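Local coordinates for type II restriction enzyme NlaIV (Neisseria lactamica, PDB 6QM2), which recognises the double-stranded DNA sequence 5'-GGNNCC-3' and cuts it between the two unspecified bases, leaving blunt ends, at residues K81-R84 against S85-L88; P118-L121 against D122-Y125; E199-V202 against Y203-P206; E238-H241 against K242-K246. One frame throughout, in Å; residues are numbered along the deposited sequence.

Contact 1. Residues K81-R84 against S85-L88; sequences KKDR and SREL
Asp83 and Ser85 meet through one short bond: the Ser85 hydroxyl OG donates to Asp83 OD1 at 2.7 Å. It arrives on the syn side of the carboxylate, 23° out of its plane. The same OD1 also takes a weak, long bond from Ser85 N (3.4 Å), which makes a loose Asx turn. Two donors from one residue therefore hold a single carboxylate oxygen. The first torsion of Asp83 (chi1 -163°) sets CG opposite its own N, beside the carbonyl carbon, from where the carboxylate reaches Ser85. The other oxygen, OD2, rests on the aliphatic start of Arg86, 3.4 Å from its CG. The guanidinium itself runs elsewhere, and its NH1 stays 5.0 Å from Asp83 OD1, too far for a salt bridge; Tyr227 takes it up in a cation-pi contact. Further along the chain, Leu88 CD2 packs against Arg84 O at 3.6 Å, while the Arg84 guanidinium turns to a salt bridge with Asp66. Asp83 to Arg86 is a type I beta turn. It belongs to the loop joining the antiparallel neighbours 77-78 and 88-95 of the mixed sheet, in a nuclease of the PD-(D/E)XK clan.

Contact 2. Residues P118-L121 against D122-Y125; sequences PYML and DVDY
Tyr119 O and Met120 O receive the backbone amides three residues on, from Asp122 N at 3.2 Å and Val123 N at 3.2 Å, each donor standing about 65° out of the carbonyl plane. They carry on the 3-10 pattern begun by Leu121 N to Pro118 O (3.0 Å), just before the chain straightens into strand 124-132. Met120 and Val123 then lie side by side, their side chains pointing the same way, with the Met120 SD sulfur 4.1 Å from Val123 CG2. Val123 holds CG1 anti to its N (chi1 171°), which turns CG2 back against Met120 SD and the Met120 carbonyl oxygen. Met120 is bent at its second torsion, and its neighbour outside the turn is Glu113 of helix 107-116. Leu121 packs on Tyr110 and Ile114 of that helix and on Phe219 of helix 215-227. Tyr119 also leaves the turn, its ring meeting His226 with the planes at about 45°.

Two waters bridge the turn to the residues that follow it. One donates to Met120 O at 3.1 Å and is also bonded to Tyr125 OH at 2.8 Å, in the plane of the tyrosine ring at its edge. The second donates to both Leu121 O and Val123 O, at 2.7 Å each. Met120 O is thus held by an amide and a water together. The chemistry is that of a mostly buried helix-to-strand turn: apolar side chains pack towards the helices and Leu88, while the turn's carbonyls are met by amides and water.

Contact 3. Residues E199-V202 against Y203-P206; sequences EETV and YQNP
Gln204 lies back along its helix over Glu200 and Thr201, and can be followed from CB outward. CB is 3.7 Å from both Glu200 O and Thr201 O. CG, beside the backbone N (chi1 -70°), comes 3.5 Å from Glu200 O. Beyond it the chain is extended: CD is still 4.0 Å from Glu200 O, and at the tip the amide splits its contacts, with NE2 3.8 Å from Glu200 CG and OE1 3.8 Å from Thr201 CA. OE1 is spoken for by Ala159 N, a hydrogen bond that ties the helix to a neighbouring loop. The Glu200 carboxylate stands at 77° to this amide and leans instead towards Tyr203, where OE2 meets the ring edge near its plane, 3.7 Å from CD2. Arg209 adds a cation-pi contact to that ring. The backbone bonds are Gln204 N to Glu200 O (2.9 Å, N-H...O 167°) and Asn205 N to Thr201 O. Asn205 is the first residue to leave helical angles; its CB packs on Thr201 O and its OD1 accepts from Ala207 N, closing an Asx turn across Pro206. This is the C-terminal end of helix 191-204, where the last i to i+4 bond gives way to an Asx turn at Asn205.

Contact 4. Residues E238-H241 against K242-K246; sequences EIAH and KYKKK
His241 lays its ring across the start of the Lys242 side chain, with CE1 3.5 Å from Lys242 CG. A first torsion of 68° sets His241 CG between its own N and carbonyl carbon, which also brings the ring close to the Lys242 amide N, obliquely. The stretch is a helical turn leading into the C-terminal tail, and the first backbone bonds are i to i+3: Lys242 N to Ile239 O at 3.1 Å, then Tyr243 N to Ala240 O at 2.9 Å. Lys242 heads back over the helix, where CE lies 4.0 Å from Ile239 CB. A kink at its third torsion (chi3 -68°) turns NZ to salt bridges with Asp193 and Glu189. Tyr243 goes the same way: its CE2 packs 4.3 Å from Ile239 CD1, and its hydroxyl is bonded to Asp193 and to the backbone N of Glu189. Lysine and tyrosine therefore share one carboxylate, fastening the tail to the start of helix 191-204. Lys244 sends NZ to the carbonyls of Met155 and Trp158, two oxygens that would help to stabilise its charge. Its CG rests on Ala240 O at 3.4 Å, and the same oxygen accepts a second amide, Lys244 N at 3.1 Å, which comes in nearly along the C=O axis (C=O...N 164°).

Overall arrangement
Contact 2 is the buried one; contacts 1 and 4 lie at the surface and contact 3 is partly buried. Contacts 1 and 2 lead into the parallel neighbours 88-95 and 124-132 and touch directly, with a probable hydrogen bond from Asp124 N to Leu88 O at 3.0 Å and Tyr119 packed on Ser85 and Arg86. Contacts 3 and 4 stay about 6 Å apart at their nearest atoms, yet both involve helix 191-204, one at its end and the other through Asp193 near its start. Chemistry follows place: carboxylate and hydroxyl at the outer turn of contact 1, apolar packing and bridging water inside, amide and helical bonding in contact 3, and lysines paired with acids at the C-terminal tail.

Contact 1. Residues K81-R84 against S85-L88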
loop_
_atom_site.group_PDB
_atom_site.type_symbol
_atom_site.label_atom_id
_atom_site.label_comp_id
_atom_site.label_asym_id
_atom_site.label_seq_id
_atom_site.Cartn_x
_atom_site.Cartn_y
_atom_site.Cartn_z
ATOM N N LYS A 81 4.232 -5.256 -31.784
ATOM C CA LYS A 81 3.138 -6.243 -31.672
ATOM C C LYS A 81 3.390 -7.545 -32.440
ATOM O O LYS A 81 2.946 -8.614 -32.012
ATOM C CB LYS A 81 1.802 -5.634 -32.127
ATOM C CG LYS A 81 1.218 -4.616 -31.155
ATOM C CD LYS A 81 -0.074 -3.984 -31.668
ATOM C CE LYS A 81 -1.283 -4.910 -31.572
ATOM N NZ LYS A 81 -1.831 -5.033 -30.193
ATOM N N LYS A 82 4.099 -7.443 -33.566
ATOM C CA LYS A 82 4.414 -8.598 -34.417
ATOM C C LYS A 82 5.671 -9.366 -33.988
ATOM O O LYS A 82 5.789 -10.558 -34.281
ATOM C CB LYS A 82 4.538 -8.165 -35.883
ATOM C CG LYS A 82 3.209 -7.780 -36.516
ATOM C CD LYS A 82 3.342 -7.541 -38.010
ATOM C CE LYS A 82 1.979 -7.480 -38.680
ATOM N NZ LYS A 82 2.095 -7.292 -40.153
ATOM N N ASP A 83 6.602 -8.687 -33.311
ATOM C CA ASP A 83 7.833 -9.313 -32.811
ATOM C C ASP A 83 7.943 -9.125 -31.293
ATOM O O ASP A 83 8.429 -8.101 -30.808
ATOM C CB ASP A 83 9.059 -8.730 -33.536
ATOM C CG ASP A 83 10.312 -9.599 -33.396
ATOM O OD1 ASP A 83 10.297 -10.611 -32.658
ATOM O OD2 ASP A 83 11.325 -9.262 -34.045
ATOM N N ARG A 84 7.500 -10.136 -30.549
ATOM C CA ARG A 84 7.519 -10.098 -29.082
ATOM C C ARG A 84 8.839 -10.606 -28.468
ATOM O O ARG A 84 8.900 -10.872 -27.265
ATOM C CB ARG A 84 6.306 -10.863 -28.512
ATOM C CG ARG A 84 5.027 -10.028 -28.426
ATOM C CD ARG A 84 4.164 -10.375 -27.209
ATOM N NE ARG A 84 3.122 -11.347 -27.523
ATOM C CZ ARG A 84 1.995 -11.075 -28.189
ATOM N NH1 ARG A 84 1.736 -9.844 -28.641
ATOM N NH2 ARG A 84 1.116 -12.050 -28.420
ATOM N N SER A 85 9.879 -10.759 -29.289
ATOM C CA SER A 85 11.231 -11.013 -28.801
ATOM C C SER A 85 12.151 -9.797 -28.926
ATOM O O SER A 85 13.287 -9.849 -28.461
ATOM C CB SER A 85 11.844 -12.210 -29.537
ATOM O OG SER A 85 11.943 -11.969 -30.928
ATOM N N ARG A 86 11.671 -8.717 -29.544
ATOM C CA ARG A 86 12.462 -7.497 -29.727
ATOM C C ARG A 86 11.638 -6.288 -29.313
ATOM O O ARG A 86 10.415 -6.373 -29.197
ATOM C CB ARG A 86 12.898 -7.338 -31.192
ATOM C CG ARG A 86 13.691 -8.504 -31.777
ATOM C CD ARG A 86 15.070 -8.609 -31.149
ATOM N NE ARG A 86 15.929 -9.631 -31.757
ATOM C CZ ARG A 86 15.820 -10.953 -31.576
ATOM N NH1 ARG A 86 14.854 -11.477 -30.820
ATOM N NH2 ARG A 86 16.686 -11.770 -32.173
ATOM N N GLU A 87 12.323 -5.165 -29.096
ATOM C CA GLU A 87 11.694 -3.896 -28.711
ATOM C C GLU A 87 10.882 -4.043 -27.409
ATOM O O GLU A 87 9.708 -3.665 -27.339
ATOM C CB GLU A 87 10.833 -3.338 -29.866
ATOM C CG GLU A 87 11.473 -3.395 -31.257
ATOM C CD GLU A 87 12.842 -2.734 -31.336
ATOM O OE1 GLU A 87 13.034 -1.674 -30.708
ATOM O OE2 GLU A 87 13.730 -3.270 -32.038
ATOM N N LEU A 88 11.537 -4.596 -26.386
ATOM C CA LEU A 88 10.914 -4.910 -25.092
ATOM C C LEU A 88 11.251 -3.836 -24.053
ATOM O O LEU A 88 12.416 -3.459 -23.909
ATOM C CB LEU A 88 11.395 -6.274 -24.598
ATOM C CG LEU A 88 11.282 -7.437 -25.588
ATOM C CD1 LEU A 88 11.812 -8.726 -24.980
ATOM C CD2 LEU A 88 9.844 -7.616 -26.037
#

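Contact 2. Residues P118-L121 against D122-Y125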
loop_
_atom_site.group_PDB
_atom_site.type_symbol
_atom_site.label_atom_id
_atom_site.label_comp_id
_atom_site.label_asym_id
_atom_site.label_seq_id
_atom_site.Cartn_x
_atom_site.Cartn_y
_atom_site.Cartn_z
ATOM N N PRO A 118 17.032 -15.775 -24.477
ATOM C CA PRO A 118 18.197 -14.875 -24.347
ATOM C C PRO A 118 17.937 -13.425 -24.736
ATOM O O PRO A 118 18.596 -12.525 -24.222
ATOM C CB PRO A 118 19.225 -15.479 -25.309
ATOM C CG PRO A 118 18.815 -16.892 -25.479
ATOM C CD PRO A 118 17.324 -16.911 -25.370
ATOM N N TYR A 119 17.003 -13.213 -25.654
ATOM C CA TYR A 119 16.557 -11.864 -26.021
ATOM C C TYR A 119 16.031 -10.990 -24.862
ATOM O O TYR A 119 15.939 -9.764 -25.011
ATOM C CB TYR A 119 15.526 -11.917 -27.160
ATOM C CG TYR A 119 14.309 -12.791 -26.906
ATOM C CD1 TYR A 119 13.191 -12.294 -26.245
ATOM C CD2 TYR A 119 14.269 -14.114 -27.354
ATOM C CE1 TYR A 119 12.074 -13.094 -26.021
ATOM C CE2 TYR A 119 13.160 -14.919 -27.131
ATOM C CZ TYR A 119 12.065 -14.403 -26.470
ATOM O OH TYR A 119 10.967 -15.194 -26.256
ATOM N N MET A 120 15.693 -11.606 -23.725
ATOM C CA MET A 120 15.375 -10.853 -22.503
ATOM C C MET A 120 16.538 -9.999 -21.982
ATOM O O MET A 120 16.309 -8.971 -21.348
ATOM C CB MET A 120 14.887 -11.792 -21.393
ATOM C CG MET A 120 13.527 -12.420 -21.654
ATOM S SD MET A 120 12.228 -11.191 -21.907
ATOM C CE MET A 120 10.814 -12.246 -22.228
ATOM N N LEU A 121 17.772 -10.402 -22.267
ATOM C CA LEU A 121 18.949 -9.612 -21.883
ATOM C C LEU A 121 19.062 -8.264 -22.607
ATOM O O LEU A 121 19.815 -7.394 -22.161
ATOM C CB LEU A 121 20.233 -10.411 -22.114
ATOM C CG LEU A 121 20.384 -11.686 -21.280
ATOM C CD1 LEU A 121 21.425 -12.625 -21.871
ATOM C CD2 LEU A 121 20.727 -11.345 -19.840
ATOM N N ASP A 122 18.341 -8.101 -23.720
ATOM C CA ASP A 122 18.323 -6.844 -24.470
ATOM C C ASP A 122 17.083 -5.999 -24.161
ATOM O O ASP A 122 16.791 -5.060 -24.902
ATOM C CB ASP A 122 18.404 -7.131 -25.981
ATOM C CG ASP A 122 19.091 -6.013 -26.765
ATOM O OD1 ASP A 122 20.283 -5.754 -26.501
ATOM O OD2 ASP A 122 18.449 -5.403 -27.651
ATOM N N VAL A 123 16.362 -6.314 -23.078
ATOM C CA VAL A 123 15.237 -5.479 -22.628
ATOM C C VAL A 123 15.765 -4.112 -22.201
ATOM O O VAL A 123 16.815 -4.020 -21.556
ATOM C CB VAL A 123 14.463 -6.117 -21.449
ATOM C CG1 VAL A 123 13.447 -5.141 -20.856
ATOM C CG2 VAL A 123 13.760 -7.397 -21.888
ATOM N N ASP A 124 15.038 -3.061 -22.576
ATOM C CA ASP A 124 15.376 -1.696 -22.170
ATOM C C ASP A 124 14.615 -1.336 -20.895
ATOM O O ASP A 124 13.407 -1.584 -20.792
ATOM C CB ASP A 124 15.060 -0.695 -23.289
ATOM C CG ASP A 124 16.028 -0.797 -24.458
ATOM O OD1 ASP A 124 17.254 -0.728 -24.234
ATOM O OD2 ASP A 124 15.566 -0.937 -25.608
ATOM N N TYR A 125 15.336 -0.762 -19.931
ATOM C CA TYR A 125 14.766 -0.345 -18.652
ATOM C C TYR A 125 14.607 1.169 -18.638
ATOM O O TYR A 125 15.603 1.891 -18.565
ATOM C CB TYR A 125 15.656 -0.795 -17.488
ATOM C CG TYR A 125 15.616 -2.283 -17.245
ATOM C CD1 TYR A 125 16.301 -3.164 -18.080
ATOM C CD2 TYR A 125 14.893 -2.818 -16.183
ATOM C CE1 TYR A 125 16.265 -4.533 -17.863
ATOM C CE2 TYR A 125 14.856 -4.186 -15.956
ATOM C CZ TYR A 125 15.540 -5.039 -16.798
ATOM O OH TYR A 125 15.495 -6.394 -16.569
HETATM O O HOH W 1 16.426 -8.422 -18.325
HETATM O O HOH W 2 18.346 -5.950 -20.393
#

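Contact 3. Residues E199-V202 against Y203-P206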
loop_
_atom_site.group_PDB
_atom_site.type_symbol
_atom_site.label_atom_id
_atom_site.label_comp_id
_atom_site.label_asym_id
_atom_site.label_seq_id
_atom_site.Cartn_x
_atom_site.Cartn_y
_atom_site.Cartn_z
ATOM N N GLU A 199 26.121 -16.954 -14.697
ATOM C CA GLU A 199 26.603 -18.335 -14.822
ATOM C C GLU A 199 27.191 -18.851 -13.516
ATOM O O GLU A 199 26.842 -19.939 -13.063
ATOM C CB GLU A 199 27.660 -18.458 -15.928
ATOM C CG GLU A 199 28.082 -19.894 -16.236
ATOM C CD GLU A 199 29.401 -19.994 -16.986
ATOM O OE1 GLU A 199 29.778 -19.036 -17.704
ATOM O OE2 GLU A 199 30.059 -21.051 -16.856
ATOM N N GLU A 200 28.090 -18.069 -12.927
ATOM C CA GLU A 200 28.775 -18.489 -11.707
ATOM C C GLU A 200 27.818 -18.504 -10.522
ATOM O O GLU A 200 27.825 -19.454 -9.734
ATOM C CB GLU A 200 29.993 -17.597 -11.420
ATOM C CG GLU A 200 30.924 -18.120 -10.330
ATOM C CD GLU A 200 31.405 -19.541 -10.572
ATOM O OE1 GLU A 200 31.632 -19.914 -11.746
ATOM O OE2 GLU A 200 31.547 -20.288 -9.586
ATOM N N THR A 201 26.984 -17.469 -10.420
ATOM C CA THR A 201 25.939 -17.408 -9.393
ATOM C C THR A 201 25.044 -18.651 -9.394
ATOM O O THR A 201 24.619 -19.101 -8.331
ATOM C CB THR A 201 25.058 -16.152 -9.548
ATOM O OG1 THR A 201 25.889 -14.990 -9.628
ATOM C CG2 THR A 201 24.115 -15.988 -8.364
ATOM N N VAL A 202 24.769 -19.202 -10.577
ATOM C CA VAL A 202 23.995 -20.440 -10.694
ATOM C C VAL A 202 24.662 -21.559 -9.884
ATOM O O VAL A 202 23.986 -22.275 -9.149
ATOM C CB VAL A 202 23.786 -20.873 -12.177
ATOM C CG1 VAL A 202 23.229 -22.286 -12.277
ATOM C CG2 VAL A 202 22.835 -19.922 -12.893
ATOM N N TYR A 203 25.980 -21.690 -10.018
ATOM C CA TYR A 203 26.744 -22.705 -9.280
ATOM C C TYR A 203 26.882 -22.382 -7.791
ATOM O O TYR A 203 26.773 -23.281 -6.950
ATOM C CB TYR A 203 28.134 -22.888 -9.895
ATOM C CG TYR A 203 28.990 -23.890 -9.156
ATOM C CD1 TYR A 203 28.605 -25.225 -9.061
ATOM C CD2 TYR A 203 30.174 -23.505 -8.537
ATOM C CE1 TYR A 203 29.384 -26.149 -8.383
ATOM C CE2 TYR A 203 30.960 -24.422 -7.856
ATOM C CZ TYR A 203 30.560 -25.741 -7.782
ATOM O OH TYR A 203 31.335 -26.651 -7.106
ATOM N N GLN A 204 27.144 -21.107 -7.486
ATOM C CA GLN A 204 27.273 -20.626 -6.099
ATOM C C GLN A 204 26.016 -20.895 -5.279
ATOM O O GLN A 204 26.099 -21.313 -4.132
ATOM C CB GLN A 204 27.577 -19.121 -6.068
ATOM C CG GLN A 204 28.975 -18.743 -6.549
ATOM C CD GLN A 204 29.185 -17.239 -6.651
ATOM O OE1 GLN A 204 28.235 -16.454 -6.578
ATOM N NE2 GLN A 204 30.439 -16.826 -6.829
ATOM N N ASN A 205 24.862 -20.648 -5.891
ATOM C CA ASN A 205 23.556 -20.818 -5.259
ATOM C C ASN A 205 23.208 -22.307 -5.169
ATOM O O ASN A 205 23.039 -22.944 -6.201
ATOM C CB ASN A 205 22.510 -20.066 -6.093
ATOM C CG ASN A 205 21.109 -20.132 -5.514
ATOM O OD1 ASN A 205 20.867 -20.733 -4.465
ATOM N ND2 ASN A 205 20.172 -19.493 -6.205
ATOM N N PRO A 206 23.086 -22.861 -3.942
ATOM C CA PRO A 206 22.715 -24.282 -3.811
ATOM C C PRO A 206 21.393 -24.665 -4.486
ATOM O O PRO A 206 21.256 -25.794 -4.951
ATOM C CB PRO A 206 22.609 -24.489 -2.291
ATOM C CG PRO A 206 23.461 -23.423 -1.700
ATOM C CD PRO A 206 23.318 -22.244 -2.620
#

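Contact 4. Residues E238-H241 against K242-K246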
loop_
_atom_site.group_PDB
_atom_site.type_symbol
_atom_site.label_atom_id
_atom_site.label_comp_id
_atom_site.label_asym_id
_atom_site.label_seq_id
_atom_site.Cartn_x
_atom_site.Cartn_y
_atom_site.Cartn_z
ATOM N N GLU A 238 38.282 -15.157 -14.177
ATOM C CA GLU A 238 39.164 -14.256 -14.934
ATOM C C GLU A 238 38.776 -12.779 -14.819
ATOM O O GLU A 238 39.654 -11.922 -14.730
ATOM C CB GLU A 238 39.220 -14.652 -16.421
ATOM C CG GLU A 238 39.866 -16.006 -16.706
ATOM C CD GLU A 238 41.309 -16.102 -16.229
ATOM O OE1 GLU A 238 41.679 -17.157 -15.668
ATOM O OE2 GLU A 238 42.074 -15.126 -16.400
ATOM N N ILE A 239 37.475 -12.486 -14.822
ATOM C CA ILE A 239 36.983 -11.094 -14.850
ATOM C C ILE A 239 36.512 -10.539 -13.503
ATOM O O ILE A 239 36.217 -9.344 -13.404
ATOM C CB ILE A 239 35.849 -10.895 -15.890
ATOM C CG1 ILE A 239 34.634 -11.793 -15.601
ATOM C CG2 ILE A 239 36.375 -11.150 -17.293
ATOM C CD1 ILE A 239 33.355 -11.290 -16.234
ATOM N N ALA A 240 36.445 -11.391 -12.479
ATOM C CA ALA A 240 35.939 -10.993 -11.155
ATOM C C ALA A 240 36.639 -9.764 -10.583
ATOM O O ALA A 240 35.978 -8.899 -10.010
ATOM C CB ALA A 240 36.036 -12.151 -10.168
ATOM N N HIS A 241 37.960 -9.682 -10.763
ATOM C CA HIS A 241 38.765 -8.563 -10.242
ATOM C C HIS A 241 38.255 -7.165 -10.640
ATOM O O HIS A 241 38.374 -6.221 -9.857
ATOM C CB HIS A 241 40.245 -8.712 -10.632
ATOM C CG HIS A 241 40.517 -8.547 -12.097
ATOM N ND1 HIS A 241 40.644 -7.311 -12.694
ATOM C CD2 HIS A 241 40.704 -9.459 -13.079
ATOM C CE1 HIS A 241 40.885 -7.469 -13.984
ATOM N NE2 HIS A 241 40.928 -8.764 -14.243
ATOM N N LYS A 242 37.682 -7.042 -11.835
ATOM C CA LYS A 242 37.124 -5.765 -12.304
ATOM C C LYS A 242 35.939 -5.273 -11.464
ATOM O O LYS A 242 35.670 -4.069 -11.424
ATOM C CB LYS A 242 36.669 -5.870 -13.766
ATOM C CG LYS A 242 37.770 -6.168 -14.776
ATOM C CD LYS A 242 37.306 -5.945 -16.212
ATOM C CE LYS A 242 36.263 -6.965 -16.647
ATOM N NZ LYS A 242 35.844 -6.774 -18.062
ATOM N N TYR A 243 35.235 -6.208 -10.816
ATOM C CA TYR A 243 33.972 -5.934 -10.119
ATOM C C TYR A 243 34.003 -6.092 -8.584
ATOM O O TYR A 243 33.099 -5.604 -7.899
ATOM C CB TYR A 243 32.882 -6.815 -10.747
ATOM C CG TYR A 243 32.751 -6.566 -12.238
ATOM C CD1 TYR A 243 32.315 -5.327 -12.714
ATOM C CD2 TYR A 243 33.100 -7.544 -13.174
ATOM C CE1 TYR A 243 32.216 -5.074 -14.073
ATOM C CE2 TYR A 243 32.997 -7.300 -14.542
ATOM C CZ TYR A 243 32.553 -6.061 -14.986
ATOM O OH TYR A 243 32.438 -5.790 -16.333
ATOM N N LYS A 244 35.030 -6.757 -8.053
ATOM C CA LYS A 244 35.196 -6.939 -6.606
ATOM C C LYS A 244 36.130 -5.850 -6.070
ATOM O O LYS A 244 36.465 -4.908 -6.794
ATOM C CB LYS A 244 35.770 -8.334 -6.317
ATOM C CG LYS A 244 34.916 -9.496 -6.807
ATOM C CD LYS A 244 33.704 -9.763 -5.925
ATOM C CE LYS A 244 33.085 -11.107 -6.283
ATOM N NZ LYS A 244 31.909 -11.448 -5.446
ATOM N N LYS A 245 36.526 -5.976 -4.802
ATOM C CA LYS A 245 37.575 -5.142 -4.207
ATOM C C LYS A 245 38.924 -5.848 -4.377
ATOM O O LYS A 245 39.870 -5.264 -4.910
ATOM C CB LYS A 245 37.325 -4.881 -2.713
ATOM C CG LYS A 245 36.006 -4.193 -2.350
ATOM C CD LYS A 245 34.770 -5.092 -2.323
ATOM C CE LYS A 245 34.929 -6.360 -1.488
ATOM N NZ LYS A 245 33.675 -7.161 -1.424
ATOM N N LYS A 246 38.998 -7.098 -3.909
ATOM C CA LYS A 246 40.217 -7.923 -3.970
ATOM C C LYS A 246 39.873 -9.313 -4.510
ATOM O O LYS A 246 40.275 -10.348 -3.976
ATOM C CB LYS A 246 40.863 -8.034 -2.578
ATOM C CG LYS A 246 41.332 -6.708 -1.987
ATOM C CD LYS A 246 41.204 -6.666 -0.469
ATOM C CE LYS A 246 41.066 -5.240 0.041
ATOM N NZ LYS A 246 40.670 -5.215 1.474
ATOM O OXT LYS A 246 39.169 -9.432 -5.514
#